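Local structure of DNA primase (Aquifex aeolicus, 2AU3) at residues E365-F370 with E399-K404; Y372-I377 with A385-F390. The protein probably synthesises the short RNA primers that DNA polymerase extends during DNA replication, and carries a zinc-binding domain beside its RNA polymerase core. All coordinates share one frame; numbering follows the deposited sequence.

Contact 1: E365-F370 with E399-K404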
ATOM      1  N   GLU A 365       4.970 -37.383  -4.875  1.00 40.56           N
ATOM      2  CA  GLU A 365       4.740 -35.996  -5.259  1.00 40.07           C
ATOM      3  C   GLU A 365       5.173 -35.057  -4.144  1.00 37.81           C
ATOM      4  O   GLU A 365       5.694 -33.986  -4.407  1.00 38.04           O
ATOM      5  CB  GLU A 365       3.268 -35.774  -5.623  1.00 40.72           C
ATOM      6  CG  GLU A 365       2.973 -34.474  -6.367  1.00 45.61           C
ATOM      7  CD  GLU A 365       3.718 -34.338  -7.693  1.00 51.20           C
ATOM      8  OE1 GLU A 365       3.956 -35.375  -8.368  1.00 52.73           O
ATOM      9  OE2 GLU A 365       4.056 -33.183  -8.063  1.00 52.99           O
ATOM     10  N   LYS A 366       4.981 -35.488  -2.903  1.00 35.61           N
ATOM     11  CA  LYS A 366       5.244 -34.645  -1.742  1.00 33.58           C
ATOM     12  C   LYS A 366       6.743 -34.524  -1.466  1.00 31.58           C
ATOM     13  O   LYS A 366       7.211 -33.506  -0.946  1.00 30.16           O
ATOM     14  CB  LYS A 366       4.508 -35.168  -0.503  1.00 33.61           C
ATOM     15  CG  LYS A 366       2.974 -34.990  -0.532  1.00 34.98           C
ATOM     16  CD  LYS A 366       2.554 -33.582  -0.120  1.00 35.18           C
ATOM     17  CE  LYS A 366       1.217 -33.573   0.573  1.00 37.99           C
ATOM     18  NZ  LYS A 366       0.770 -32.186   0.872  1.00 38.03           N
ATOM     19  N   THR A 367       7.492 -35.572  -1.803  1.00 29.91           N
ATOM     20  CA  THR A 367       8.946 -35.531  -1.693  1.00 27.75           C
ATOM     21  C   THR A 367       9.477 -34.528  -2.705  1.00 27.62           C
ATOM     22  O   THR A 367      10.390 -33.761  -2.403  1.00 26.55           O
ATOM     23  CB  THR A 367       9.555 -36.913  -1.955  1.00 28.73           C
ATOM     24  OG1 THR A 367       9.263 -37.784  -0.856  1.00 27.54           O
ATOM     25  CG2 THR A 367      11.098 -36.834  -1.967  1.00 26.59           C
ATOM     26  N   ARG A 368       8.891 -34.538  -3.906  1.00 26.97           N
ATOM     27  CA  ARG A 368       9.286 -33.621  -4.971  1.00 27.33           C
ATOM     28  C   ARG A 368       9.182 -32.177  -4.501  1.00 25.97           C
ATOM     29  O   ARG A 368      10.112 -31.384  -4.683  1.00 24.34           O
ATOM     30  CB  ARG A 368       8.381 -33.812  -6.187  1.00 28.18           C
ATOM     31  CG  ARG A 368       9.140 -33.997  -7.471  1.00 33.32           C
ATOM     32  CD  ARG A 368       8.686 -33.057  -8.590  1.00 38.95           C
ATOM     33  NE  ARG A 368       7.711 -33.717  -9.449  1.00 39.65           N
ATOM     34  CZ  ARG A 368       7.260 -33.236 -10.596  1.00 39.94           C
ATOM     35  NH1 ARG A 368       7.667 -32.057 -11.061  1.00 39.52           N
ATOM     36  NH2 ARG A 368       6.387 -33.949 -11.275  1.00 40.04           N
ATOM     37  N   GLU A 369       8.038 -31.857  -3.885  1.00 25.21           N
ATOM     38  CA  GLU A 369       7.748 -30.500  -3.428  1.00 25.52           C
ATOM     39  C   GLU A 369       8.699 -30.128  -2.314  1.00 23.32           C
ATOM     40  O   GLU A 369       9.341 -29.095  -2.366  1.00 21.58           O
ATOM     41  CB  GLU A 369       6.310 -30.399  -2.913  1.00 26.04           C
ATOM     42  CG  GLU A 369       5.279 -30.039  -3.971  1.00 32.00           C
ATOM     43  CD  GLU A 369       4.060 -29.335  -3.374  1.00 38.05           C
ATOM     44  OE1 GLU A 369       3.437 -29.908  -2.438  1.00 40.46           O
ATOM     45  OE2 GLU A 369       3.726 -28.217  -3.843  1.00 38.01           O
ATOM     46  N   PHE A 370       8.789 -31.001  -1.322  1.00 22.42           N
ATOM     47  CA  PHE A 370       9.674 -30.798  -0.177  1.00 22.33           C
ATOM     48  C   PHE A 370      11.118 -30.510  -0.597  1.00 22.34           C
ATOM     49  O   PHE A 370      11.717 -29.516  -0.151  1.00 22.55           O
ATOM     50  CB  PHE A 370       9.635 -32.012   0.735  1.00 20.82           C
ATOM     51  CG  PHE A 370      10.386 -31.831   2.030  1.00 22.79           C
ATOM     52  CD1 PHE A 370       9.773 -31.246   3.127  1.00 22.64           C
ATOM     53  CD2 PHE A 370      11.693 -32.286   2.164  1.00 24.44           C
ATOM     54  CE1 PHE A 370      10.470 -31.097   4.336  1.00 23.22           C
ATOM     55  CE2 PHE A 370      12.385 -32.131   3.362  1.00 23.01           C
ATOM     56  CZ  PHE A 370      11.776 -31.530   4.435  1.00 22.72           C
ATOM     57  N   GLU A 399      20.461 -37.892   0.315  1.00 36.65           N
ATOM     58  CA  GLU A 399      21.023 -37.425  -0.942  1.00 37.45           C
ATOM     59  C   GLU A 399      19.950 -37.126  -2.003  1.00 37.00           C
ATOM     60  O   GLU A 399      20.185 -36.333  -2.917  1.00 37.50           O
ATOM     61  CB  GLU A 399      22.114 -38.392  -1.468  1.00 38.06           C
ATOM     62  CG  GLU A 399      22.031 -39.845  -0.972  1.00 41.01           C
ATOM     63  CD  GLU A 399      22.442 -40.031   0.491  1.00 44.61           C
ATOM     64  OE1 GLU A 399      23.622 -39.754   0.833  1.00 47.15           O
ATOM     65  OE2 GLU A 399      21.587 -40.462   1.303  1.00 44.56           O
ATOM     66  N   ILE A 400      18.772 -37.735  -1.864  1.00 36.20           N
ATOM     67  CA  ILE A 400      17.609 -37.376  -2.686  1.00 35.48           C
ATOM     68  C   ILE A 400      17.046 -36.015  -2.242  1.00 35.02           C
ATOM     69  O   ILE A 400      16.814 -35.121  -3.061  1.00 34.57           O
ATOM     70  CB  ILE A 400      16.489 -38.468  -2.587  1.00 35.68           C
ATOM     71  CG1 ILE A 400      16.951 -39.824  -3.161  1.00 36.04           C
ATOM     72  CG2 ILE A 400      15.176 -37.973  -3.226  1.00 35.02           C
ATOM     73  CD1 ILE A 400      17.581 -39.762  -4.563  1.00 37.37           C
ATOM     74  N   LEU A 401      16.844 -35.875  -0.933  1.00 34.06           N
ATOM     75  CA  LEU A 401      16.318 -34.660  -0.337  1.00 33.87           C
ATOM     76  C   LEU A 401      17.215 -33.428  -0.519  1.00 34.31           C
ATOM     77  O   LEU A 401      16.719 -32.311  -0.660  1.00 34.26           O
ATOM     78  CB  LEU A 401      16.030 -34.877   1.152  1.00 32.84           C
ATOM     79  CG  LEU A 401      15.072 -36.015   1.520  1.00 32.28           C
ATOM     80  CD1 LEU A 401      14.980 -36.138   3.043  1.00 28.55           C
ATOM     81  CD2 LEU A 401      13.689 -35.794   0.887  1.00 29.80           C
ATOM     82  N   LEU A 402      18.524 -33.632  -0.501  1.00 34.84           N
ATOM     83  CA  LEU A 402      19.461 -32.520  -0.668  1.00 35.95           C
ATOM     84  C   LEU A 402      19.822 -32.270  -2.140  1.00 37.29           C
ATOM     85  O   LEU A 402      20.665 -31.416  -2.444  1.00 37.53           O
ATOM     86  CB  LEU A 402      20.706 -32.731   0.191  1.00 35.25           C
ATOM     87  CG  LEU A 402      20.456 -32.684   1.698  1.00 34.96           C
ATOM     88  CD1 LEU A 402      21.765 -32.571   2.465  1.00 34.28           C
ATOM     89  CD2 LEU A 402      19.517 -31.522   2.074  1.00 35.45           C
ATOM     90  N   MET A 403      19.150 -32.996  -3.038  1.00 38.57           N
ATOM     91  CA  MET A 403      19.335 -32.879  -4.485  1.00 40.53           C
ATOM     92  C   MET A 403      20.796 -33.089  -4.913  1.00 41.70           C
ATOM     93  O   MET A 403      21.294 -32.416  -5.828  1.00 41.38           O
ATOM     94  CB  MET A 403      18.738 -31.561  -5.031  1.00 40.80           C
ATOM     95  CG  MET A 403      17.230 -31.654  -5.364  1.00 42.32           C
ATOM     96  SD  MET A 403      16.462 -30.178  -6.138  1.00 47.47           S
ATOM     97  CE  MET A 403      16.696 -28.957  -4.888  1.00 40.84           C
ATOM     98  N   LYS A 404      21.461 -34.028  -4.234  1.00 43.64           N
ATOM     99  CA  LYS A 404      22.828 -34.453  -4.548  1.00 46.25           C
ATOM    100  C   LYS A 404      22.825 -35.411  -5.735  1.00 48.21           C
ATOM    101  O   LYS A 404      22.326 -36.534  -5.631  1.00 48.10           O
ATOM    102  CB  LYS A 404      23.482 -35.143  -3.344  1.00 45.95           C
ATOM    103  CG  LYS A 404      23.146 -34.529  -1.995  1.00 46.07           C
ATOM    104  CD  LYS A 404      24.240 -34.794  -0.970  1.00 46.46           C
ATOM    105  CE  LYS A 404      24.289 -33.692   0.089  1.00 45.48           C
ATOM    106  NZ  LYS A 404      25.409 -32.744  -0.100  1.00 42.93           N
TER
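T367 and L401 meet through single methyl groups: T367 CG2 lies 4.0 Å from L401 CD2, the two side chains crossing at about a right angle. The same leucine methyl also reaches the F370 ring, where F370 CD2 is 4.2 Å from L401 CD2 in an oblique approach. At the margin I400 adds a looser touch, its CG2 standing 4.4 Å from T367 CG2. The threonine rotamer puts CG2 on the side of L401: CG2 is anti to the backbone N, while OG1 (chi1 -71°) sits beside that N and bonds to the carbonyl oxygen of L363 one turn back, so the hydroxyl is satisfied within its own helix. F390 of helix 380-394 stacks on the F370 ring and touches both T367 and L401, and V396 also packs against T367 and L401. Just past L401 the short helix ends in a Schellman motif, with K404 N bonded to E399 O at 2.9 Å and M403 N to I400 O at 3.2 Å; M403 takes the positive phi (56°) as its C-prime residue. Across 365-370 and 399-404 the contact is thus wholly apolar, made of methyls and one aromatic ring, and shape rather than directed bonds fits helix 398-401 against helix 363-374.

Contact 2: Y372-I377 with A385-F390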
ATOM      1  N   TYR A 372      12.187 -29.628  -3.547  1.00 21.00           N
ATOM      2  CA  TYR A 372      12.170 -28.363  -4.291  1.00 19.89           C
ATOM      3  C   TYR A 372      12.164 -27.130  -3.356  1.00 19.40           C
ATOM      4  O   TYR A 372      12.985 -26.243  -3.504  1.00 19.91           O
ATOM      5  CB  TYR A 372      10.991 -28.348  -5.250  1.00 19.03           C
ATOM      6  CG  TYR A 372      10.711 -27.026  -5.919  1.00 20.76           C
ATOM      7  CD1 TYR A 372      11.431 -26.621  -7.046  1.00 21.99           C
ATOM      8  CD2 TYR A 372       9.695 -26.206  -5.459  1.00 20.23           C
ATOM      9  CE1 TYR A 372      11.163 -25.413  -7.674  1.00 23.39           C
ATOM     10  CE2 TYR A 372       9.408 -25.006  -6.087  1.00 23.64           C
ATOM     11  CZ  TYR A 372      10.151 -24.606  -7.180  1.00 22.70           C
ATOM     12  OH  TYR A 372       9.865 -23.412  -7.786  1.00 23.10           O
ATOM     13  N   TYR A 373      11.238 -27.061  -2.408  1.00 19.01           N
ATOM     14  CA  TYR A 373      11.215 -25.897  -1.502  1.00 20.00           C
ATOM     15  C   TYR A 373      12.469 -25.796  -0.661  1.00 19.52           C
ATOM     16  O   TYR A 373      12.976 -24.704  -0.405  1.00 18.26           O
ATOM     17  CB  TYR A 373       9.991 -25.912  -0.590  1.00 19.54           C
ATOM     18  CG  TYR A 373       8.737 -25.591  -1.314  1.00 20.91           C
ATOM     19  CD1 TYR A 373       8.680 -24.508  -2.173  1.00 22.40           C
ATOM     20  CD2 TYR A 373       7.616 -26.414  -1.188  1.00 22.31           C
ATOM     21  CE1 TYR A 373       7.529 -24.224  -2.890  1.00 25.44           C
ATOM     22  CE2 TYR A 373       6.454 -26.142  -1.880  1.00 25.11           C
ATOM     23  CZ  TYR A 373       6.411 -25.038  -2.726  1.00 26.46           C
ATOM     24  OH  TYR A 373       5.269 -24.749  -3.431  1.00 28.72           O
ATOM     25  N   LEU A 374      12.950 -26.947  -0.210  1.00 20.22           N
ATOM     26  CA  LEU A 374      14.193 -27.019   0.554  1.00 22.44           C
ATOM     27  C   LEU A 374      15.360 -26.304  -0.100  1.00 22.88           C
ATOM     28  O   LEU A 374      16.231 -25.776   0.612  1.00 23.68           O
ATOM     29  CB  LEU A 374      14.574 -28.474   0.811  1.00 22.84           C
ATOM     30  CG  LEU A 374      15.110 -28.762   2.214  1.00 26.11           C
ATOM     31  CD1 LEU A 374      14.135 -28.315   3.260  1.00 23.94           C
ATOM     32  CD2 LEU A 374      15.489 -30.236   2.393  1.00 25.88           C
ATOM     33  N   GLY A 375      15.389 -26.295  -1.436  1.00 22.59           N
ATOM     34  CA  GLY A 375      16.493 -25.732  -2.185  1.00 22.89           C
ATOM     35  C   GLY A 375      16.544 -24.208  -2.157  1.00 23.79           C
ATOM     36  O   GLY A 375      17.441 -23.607  -2.752  1.00 23.52           O
ATOM     37  N   PHE A 376      15.577 -23.576  -1.484  1.00 23.61           N
ATOM     38  CA  PHE A 376      15.526 -22.099  -1.407  1.00 24.21           C
ATOM     39  C   PHE A 376      15.872 -21.571   0.004  1.00 25.33           C
ATOM     40  O   PHE A 376      15.904 -20.349   0.253  1.00 25.38           O
ATOM     41  CB  PHE A 376      14.162 -21.571  -1.888  1.00 23.20           C
ATOM     42  CG  PHE A 376      13.833 -21.923  -3.319  1.00 22.94           C
ATOM     43  CD1 PHE A 376      14.419 -21.232  -4.383  1.00 22.64           C
ATOM     44  CD2 PHE A 376      12.922 -22.934  -3.610  1.00 22.23           C
ATOM     45  CE1 PHE A 376      14.120 -21.560  -5.718  1.00 23.91           C
ATOM     46  CE2 PHE A 376      12.585 -23.241  -4.946  1.00 21.96           C
ATOM     47  CZ  PHE A 376      13.197 -22.565  -5.996  1.00 21.39           C
ATOM     48  N   ILE A 377      16.135 -22.505   0.913  1.00 26.60           N
ATOM     49  CA  ILE A 377      16.531 -22.202   2.289  1.00 27.56           C
ATOM     50  C   ILE A 377      18.000 -21.838   2.296  1.00 28.70           C
ATOM     51  O   ILE A 377      18.844 -22.655   1.921  1.00 29.00           O
ATOM     52  CB  ILE A 377      16.273 -23.466   3.192  1.00 27.76           C
ATOM     53  CG1 ILE A 377      14.778 -23.759   3.285  1.00 29.05           C
ATOM     54  CG2 ILE A 377      16.841 -23.299   4.602  1.00 26.61           C
ATOM     55  CD1 ILE A 377      13.928 -22.502   3.409  1.00 29.90           C
ATOM     56  N   ALA A 385      18.122 -29.880   9.299  1.00 28.36           N
ATOM     57  CA  ALA A 385      17.169 -30.356  10.299  1.00 28.67           C
ATOM     58  C   ALA A 385      15.868 -30.753   9.636  1.00 28.45           C
ATOM     59  O   ALA A 385      15.251 -31.753  10.007  1.00 27.59           O
ATOM     60  CB  ALA A 385      16.914 -29.282  11.325  1.00 28.88           C
ATOM     61  N   LEU A 386      15.462 -29.965   8.641  1.00 27.95           N
ATOM     62  CA  LEU A 386      14.248 -30.276   7.898  1.00 27.94           C
ATOM     63  C   LEU A 386      14.453 -31.547   7.080  1.00 27.62           C
ATOM     64  O   LEU A 386      13.601 -32.434   7.094  1.00 27.78           O
ATOM     65  CB  LEU A 386      13.802 -29.086   7.026  1.00 28.02           C
ATOM     66  CG  LEU A 386      13.255 -27.885   7.819  1.00 27.71           C
ATOM     67  CD1 LEU A 386      13.144 -26.606   6.948  1.00 24.28           C
ATOM     68  CD2 LEU A 386      11.920 -28.191   8.509  1.00 27.55           C
ATOM     69  N   ALA A 387      15.600 -31.656   6.408  1.00 27.30           N
ATOM     70  CA  ALA A 387      15.905 -32.855   5.644  1.00 27.75           C
ATOM     71  C   ALA A 387      15.948 -34.068   6.568  1.00 28.70           C
ATOM     72  O   ALA A 387      15.381 -35.102   6.251  1.00 27.63           O
ATOM     73  CB  ALA A 387      17.218 -32.708   4.879  1.00 27.36           C
ATOM     74  N   SER A 388      16.595 -33.922   7.727  1.00 29.96           N
ATOM     75  CA  SER A 388      16.722 -35.025   8.677  1.00 31.83           C
ATOM     76  C   SER A 388      15.366 -35.549   9.125  1.00 31.80           C
ATOM     77  O   SER A 388      15.162 -36.755   9.178  1.00 32.15           O
ATOM     78  CB  SER A 388      17.557 -34.613   9.893  1.00 31.84           C
ATOM     79  OG  SER A 388      18.848 -34.238   9.487  1.00 34.17           O
ATOM     80  N   GLU A 389      14.452 -34.637   9.438  1.00 32.28           N
ATOM     81  CA  GLU A 389      13.122 -34.994   9.928  1.00 32.59           C
ATOM     82  C   GLU A 389      12.349 -35.807   8.886  1.00 32.56           C
ATOM     83  O   GLU A 389      11.738 -36.836   9.215  1.00 32.03           O
ATOM     84  CB  GLU A 389      12.341 -33.723  10.300  1.00 33.65           C
ATOM     85  CG  GLU A 389      11.305 -33.893  11.403  1.00 36.51           C
ATOM     86  CD  GLU A 389      10.405 -32.664  11.582  1.00 41.38           C
ATOM     87  OE1 GLU A 389      10.880 -31.519  11.388  1.00 41.83           O
ATOM     88  OE2 GLU A 389       9.213 -32.840  11.930  1.00 43.96           O
ATOM     89  N   PHE A 390      12.386 -35.342   7.630  1.00 31.79           N
ATOM     90  CA  PHE A 390      11.717 -36.014   6.521  1.00 31.31           C
ATOM     91  C   PHE A 390      12.342 -37.400   6.254  1.00 32.03           C
ATOM     92  O   PHE A 390      11.620 -38.376   6.039  1.00 31.09           O
ATOM     93  CB  PHE A 390      11.805 -35.161   5.262  1.00 30.54           C
ATOM     94  CG  PHE A 390      10.744 -35.460   4.240  1.00 29.22           C
ATOM     95  CD1 PHE A 390       9.604 -34.676   4.162  1.00 27.90           C
ATOM     96  CD2 PHE A 390      10.911 -36.493   3.320  1.00 28.72           C
ATOM     97  CE1 PHE A 390       8.618 -34.927   3.195  1.00 29.53           C
ATOM     98  CE2 PHE A 390       9.936 -36.753   2.344  1.00 29.50           C
ATOM     99  CZ  PHE A 390       8.782 -35.969   2.285  1.00 28.59           C
TER
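L374 spreads its two methyls over neighbouring residues of helix 380-394, CD1 going to L386 and CD2 to A387. L374 CD1 rests against the beginning of the L386 side chain, 3.9 Å from L386 CB, and lies 4.2 Å from L386 CD1 as well. The other branch meets A387 at its methyl: L374 CD2 is 3.9 Å from A387 CB, and stands 4.2 Å from A387 CA, close to the helix backbone itself. The small A387 side chain is consistent with this approach; here the L374 and A387 CA atoms are 7.9 Å apart. The side chain of L386 runs obliquely to that of L374. F352 of helix 351-358 touches both leucines, F370 of L374's own helix packs on L386, and L402, just after helix 398-401, touches A387.

A type I beta turn runs from L374 to I377, with I377 N bonded to L374 O at 3.3 Å. The same carbonyl oxygen accepts a hydrogen bond from NE of R383, a polar tie between the turn and helix 380-394 beside the apolar contact. Within the same segment, F376 CE2 lies over one face of the Y372 ring, 3.6 Å above its plane, and both residues touch P309 of helix 298-313. Cutting L374 back to an alanine removes both methyls and is likely to open a gap beside L386 and A387, which would lose their contact with this segment. With three buried aliphatic side chains doing the touching, the contact probably rests on exclusion of water and on fit, with the bond from R383 NE to L374 O as a polar link beside it.

How the contacts relate
Both contacts lie within the helical domain at the end of the construct, away from the zinc site and the predicted magnesium-binding residues, with centres about 8 Å apart. Helix 363-374 serves both, giving its 365-370 part to contact 1 and its 372-374 part to contact 2. In chain order come 365-370, 372-377, 385-390 and 399-404, so contact 2 closes a short connection inside the longer excursion that contact 1 closes. They also touch directly: F370 CZ is 3.4 Å from L386 O, and L401 CD1 lies 3.4 Å from A387 O. Helices 363-374, 380-394 and 398-401 thereby pack together as one small, largely apolar cluster.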